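Local coordinates for protein Sex comb on midleg CG9495-PA (Drosophila melanogaster, PDB 1PK1) that binds a second protein through its SAM domain and probably acts in Polycomb-group gene repression, at residues E20-I23 with Q24-S28; L64-G67 with P68-I72. The protein carries 2 engineered substitutions. All coordinates share one frame; numbering follows the deposited sequence.

In the fold
Two single-helix turns illustrate how a SAM domain, an all-helical bundle, divides its work. Contact 1 lies within helix 19-29, and contact 2 opens helix 66-79, the long last helix. Their centres are 16 Å apart; the nearest atoms come to about 4 Å without touching. The turns nevertheless share neighbours: I23 and I72 both pack on F40, and I26 and I72 both pack on L33, so the core between them is common. Their other sides differ. No other protein chain of the assembly touches contact 1, whereas contact 2 meets a chain of another protein, in keeping with the end-helix surface by which SAM domains associate.

Contact 1: E20-I23 with Q24-S28; sequences EEVI and QYIES
I23 and E27 stand side by side on one flank of helix 19-29, pointing the same way, and the branch methyl of the first meets the carboxylate of the second. I23 CG2 lies 3.1 Å from E27 OE2, a tight approach. It arises because that methyl is anti to its own backbone N while the glutamate chain runs extended beyond CG (chi2 172°), bringing its head alongside. Beneath them, E27 N donates to I23 O over 2.9 Å. On the neighbouring flank, I26 N gives an almost straight bond to V22 O (3.0 Å, 173° at the hydrogen), and I26 CG1 leans over the same oxygen at 3.2 Å. Q24 O, next along from I23, is gripped twice, by S28 N and S28 OG one turn later, each at 2.8 Å and from opposite faces of the carbonyl plane.

The second shell fixes the helix in the domain. E20 forms a salt bridge with R41, and I23 packs on F40 and R41 of helix 37-42. Y25 OH bonds to the carbonyl oxygen of L75 in helix 66-79. E21 OE1 accepts from T18 N, the bond that makes one half of a capping box. Since a methyl can offer E27 OE2 no hydrogen bond, the I23 contact is van der Waals packing, and the polar hold comes from the E27 N to I23 O bond and the paired donors on Q24 O.

Contact 2: L64-G67 with P68-I72; sequences LKLG and PALKI
The P68 ring sits in the first turn of helix 66-79 of the SAM domain, its CD 3.3 Å from the carbonyl oxygen of K65, the N-cap residue, and its CB touched by L64 CD2 at 4.2 Å. The K65 carbonyl points at A69 N, which lies nearly along the C=O axis at 3.0 Å. The G67 carbonyl holds K71 N in its own plane, at 3.1 Å. P68, third residue of the helix, has no N-H, and none is missed, since first-turn nitrogens have no helix carbonyl one turn earlier to bond to.

The side chains make three apolar pairs, that of L64 with the proline among them. L64 and I72 reach tip to tip, CD1 to CD1 at 3.8 Å, bridging the residues before the helix and its second turn; both also pack on M58. L66 and L70 cross obliquely: chi1 -173° sets L66 CG beside its carbonyl carbon, and CD1 then meets L70 CG at 3.8 Å. Another protein approaches this end: an acidic side chain of that chain forms a salt bridge with K71 NZ, and K71 NZ also hydrogen-bonds S32 OG. Along the stem of that lysine, K71 CG rests 3.4 Å from G67 O.

Contact 1: E20-I23 with Q24-S28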
loop_
_atom_site.group_PDB
_atom_site.type_symbol
_atom_site.label_atom_id
_atom_site.label_comp_id
_atom_site.label_asym_id
_atom_site.label_seq_id
_atom_site.Cartn_x
_atom_site.Cartn_y
_atom_site.Cartn_z
ATOM N N GLU B 20 5.646 -19.042 -6.986
ATOM C CA GLU B 20 4.999 -19.482 -5.755
ATOM C C GLU B 20 5.763 -19.044 -4.503
ATOM O O GLU B 20 5.153 -18.730 -3.480
ATOM C CB GLU B 20 4.810 -21.001 -5.754
ATOM C CG GLU B 20 3.750 -21.493 -6.739
ATOM C CD GLU B 20 2.437 -20.721 -6.629
ATOM O OE1 GLU B 20 1.994 -20.434 -5.496
ATOM O OE2 GLU B 20 1.842 -20.411 -7.681
ATOM N N GLU B 21 7.087 -19.019 -4.584
ATOM C CA GLU B 21 7.898 -18.594 -3.444
ATOM C C GLU B 21 7.666 -17.110 -3.159
ATOM O O GLU B 21 7.651 -16.695 -2.003
ATOM C CB GLU B 21 9.380 -18.860 -3.705
ATOM C CG GLU B 21 9.738 -20.354 -3.677
ATOM C CD GLU B 21 11.215 -20.610 -3.894
ATOM O OE1 GLU B 21 11.755 -20.164 -4.927
ATOM O OE2 GLU B 21 11.841 -21.263 -3.029
ATOM N N VAL B 22 7.493 -16.318 -4.214
ATOM C CA VAL B 22 7.230 -14.885 -4.055
ATOM C C VAL B 22 5.868 -14.694 -3.393
ATOM O O VAL B 22 5.701 -13.857 -2.496
ATOM C CB VAL B 22 7.222 -14.154 -5.423
ATOM C CG1 VAL B 22 6.623 -12.759 -5.274
ATOM C CG2 VAL B 22 8.643 -14.053 -5.966
ATOM N N ILE B 23 4.885 -15.467 -3.840
ATOM C CA ILE B 23 3.552 -15.372 -3.273
ATOM C C ILE B 23 3.555 -15.805 -1.809
ATOM O O ILE B 23 2.879 -15.202 -0.981
ATOM C CB ILE B 23 2.555 -16.219 -4.086
ATOM C CG1 ILE B 23 2.397 -15.590 -5.477
ATOM C CG2 ILE B 23 1.215 -16.305 -3.355
ATOM C CD1 ILE B 23 1.466 -16.337 -6.411
ATOM N N GLN B 24 4.319 -16.844 -1.494
ATOM C CA GLN B 24 4.414 -17.319 -0.114
ATOM C C GLN B 24 5.045 -16.235 0.767
ATOM O O GLN B 24 4.635 -16.042 1.912
ATOM C CB GLN B 24 5.253 -18.599 -0.048
ATOM C CG GLN B 24 5.570 -19.069 1.370
ATOM C CD GLN B 24 4.333 -19.465 2.158
ATOM O OE1 GLN B 24 4.400 -19.673 3.373
ATOM N NE2 GLN B 24 3.199 -19.578 1.474
ATOM N N TYR B 25 6.039 -15.529 0.230
ATOM C CA TYR B 25 6.697 -14.459 0.981
ATOM C C TYR B 25 5.698 -13.350 1.294
ATOM O O TYR B 25 5.542 -12.936 2.447
ATOM C CB TYR B 25 7.872 -13.879 0.186
ATOM C CG TYR B 25 8.422 -12.606 0.785
ATOM C CD1 TYR B 25 8.955 -12.598 2.076
ATOM C CD2 TYR B 25 8.384 -11.400 0.081
ATOM C CE1 TYR B 25 9.429 -11.434 2.652
ATOM C CE2 TYR B 25 8.863 -10.219 0.655
ATOM C CZ TYR B 25 9.381 -10.250 1.944
ATOM O OH TYR B 25 9.849 -9.109 2.545
ATOM N N ILE B 26 5.017 -12.866 0.262
ATOM C CA ILE B 26 4.037 -11.807 0.447
ATOM C C ILE B 26 2.942 -12.222 1.428
ATOM O O ILE B 26 2.677 -11.527 2.404
ATOM C CB ILE B 26 3.362 -11.425 -0.890
ATOM C CG1 ILE B 26 4.412 -10.949 -1.899
ATOM C CG2 ILE B 26 2.323 -10.339 -0.650
ATOM C CD1 ILE B 26 5.143 -9.691 -1.493
ATOM N N GLU B 27 2.311 -13.362 1.165
ATOM C CA GLU B 27 1.223 -13.842 2.013
ATOM C C GLU B 27 1.602 -14.235 3.439
ATOM O O GLU B 27 0.821 -14.008 4.363
ATOM C CB GLU B 27 0.497 -15.003 1.316
ATOM C CG GLU B 27 -0.395 -14.528 0.169
ATOM C CD GLU B 27 -0.971 -15.657 -0.672
ATOM O OE1 GLU B 27 -1.057 -16.801 -0.179
ATOM O OE2 GLU B 27 -1.355 -15.389 -1.834
ATOM N N SER B 28 2.784 -14.811 3.629
ATOM C CA SER B 28 3.203 -15.216 4.972
ATOM C C SER B 28 3.611 -14.016 5.818
ATOM O O SER B 28 3.691 -14.106 7.045
ATOM C CB SER B 28 4.366 -16.212 4.903
ATOM O OG SER B 28 5.574 -15.580 4.520
#

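Contact 2: L64-G67 with P68-I72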
loop_
_atom_site.group_PDB
_atom_site.type_symbol
_atom_site.label_atom_id
_atom_site.label_comp_id
_atom_site.label_asym_id
_atom_site.label_seq_id
_atom_site.Cartn_x
_atom_site.Cartn_y
_atom_site.Cartn_z
ATOM N N LEU B 64 -3.391 -2.793 -9.375
ATOM C CA LEU B 64 -3.443 -2.736 -7.917
ATOM C C LEU B 64 -3.708 -1.301 -7.476
ATOM O O LEU B 64 -3.256 -0.358 -8.122
ATOM C CB LEU B 64 -2.113 -3.211 -7.327
ATOM C CG LEU B 64 -1.837 -4.715 -7.412
ATOM C CD1 LEU B 64 -0.364 -4.997 -7.203
ATOM C CD2 LEU B 64 -2.687 -5.425 -6.364
ATOM N N LYS B 65 -4.452 -1.139 -6.387
ATOM C CA LYS B 65 -4.724 0.188 -5.847
ATOM C C LYS B 65 -3.497 0.610 -5.032
ATOM O O LYS B 65 -2.640 -0.223 -4.719
ATOM C CB LYS B 65 -5.976 0.165 -4.964
ATOM C CG LYS B 65 -7.241 -0.229 -5.721
ATOM C CD LYS B 65 -7.429 0.630 -6.958
ATOM C CE LYS B 65 -8.716 0.266 -7.693
ATOM N NZ LYS B 65 -8.867 1.040 -8.945
ATOM N N LEU B 66 -3.412 1.893 -4.689
ATOM C CA LEU B 66 -2.255 2.406 -3.960
ATOM C C LEU B 66 -1.965 1.713 -2.627
ATOM O O LEU B 66 -0.807 1.430 -2.320
ATOM C CB LEU B 66 -2.405 3.915 -3.735
ATOM C CG LEU B 66 -1.215 4.674 -3.127
ATOM C CD1 LEU B 66 0.035 4.461 -3.951
ATOM C CD2 LEU B 66 -1.559 6.162 -3.058
ATOM N N GLY B 67 -3.010 1.456 -1.841
ATOM C CA GLY B 67 -2.829 0.808 -0.549
ATOM C C GLY B 67 -2.034 -0.473 -0.687
ATOM O O GLY B 67 -0.955 -0.627 -0.102
ATOM N N PRO B 68 -2.562 -1.429 -1.455
ATOM C CA PRO B 68 -1.894 -2.709 -1.680
ATOM C C PRO B 68 -0.503 -2.520 -2.292
ATOM O O PRO B 68 0.446 -3.196 -1.910
ATOM C CB PRO B 68 -2.853 -3.425 -2.627
ATOM C CG PRO B 68 -4.183 -2.943 -2.170
ATOM C CD PRO B 68 -3.952 -1.465 -1.948
ATOM N N ALA B 69 -0.371 -1.594 -3.241
ATOM C CA ALA B 69 0.931 -1.372 -3.867
ATOM C C ALA B 69 1.976 -0.920 -2.844
ATOM O O ALA B 69 3.117 -1.401 -2.852
ATOM C CB ALA B 69 0.807 -0.338 -4.984
ATOM N N LEU B 70 1.597 0.009 -1.975
ATOM C CA LEU B 70 2.527 0.496 -0.964
ATOM C C LEU B 70 2.929 -0.613 0.014
ATOM O O LEU B 70 4.087 -0.690 0.415
ATOM C CB LEU B 70 1.931 1.682 -0.205
ATOM C CG LEU B 70 1.841 2.991 -1.004
ATOM C CD1 LEU B 70 1.441 4.121 -0.071
ATOM C CD2 LEU B 70 3.181 3.300 -1.653
ATOM N N LYS B 71 1.980 -1.474 0.382
ATOM C CA LYS B 71 2.288 -2.574 1.294
ATOM C C LYS B 71 3.239 -3.566 0.633
ATOM O O LYS B 71 4.148 -4.098 1.271
ATOM C CB LYS B 71 1.016 -3.315 1.717
ATOM C CG LYS B 71 0.036 -2.507 2.539
ATOM C CD LYS B 71 -1.019 -3.453 3.100
ATOM C CE LYS B 71 -2.412 -2.896 3.007
ATOM N NZ LYS B 71 -3.382 -3.986 3.313
ATOM N N ILE B 72 3.024 -3.825 -0.654
ATOM C CA ILE B 72 3.874 -4.751 -1.376
ATOM C C ILE B 72 5.272 -4.153 -1.515
ATOM O O ILE B 72 6.268 -4.849 -1.319
ATOM C CB ILE B 72 3.278 -5.077 -2.764
ATOM C CG1 ILE B 72 1.990 -5.899 -2.574
ATOM C CG2 ILE B 72 4.294 -5.834 -3.604
ATOM C CD1 ILE B 72 1.117 -6.007 -3.810
#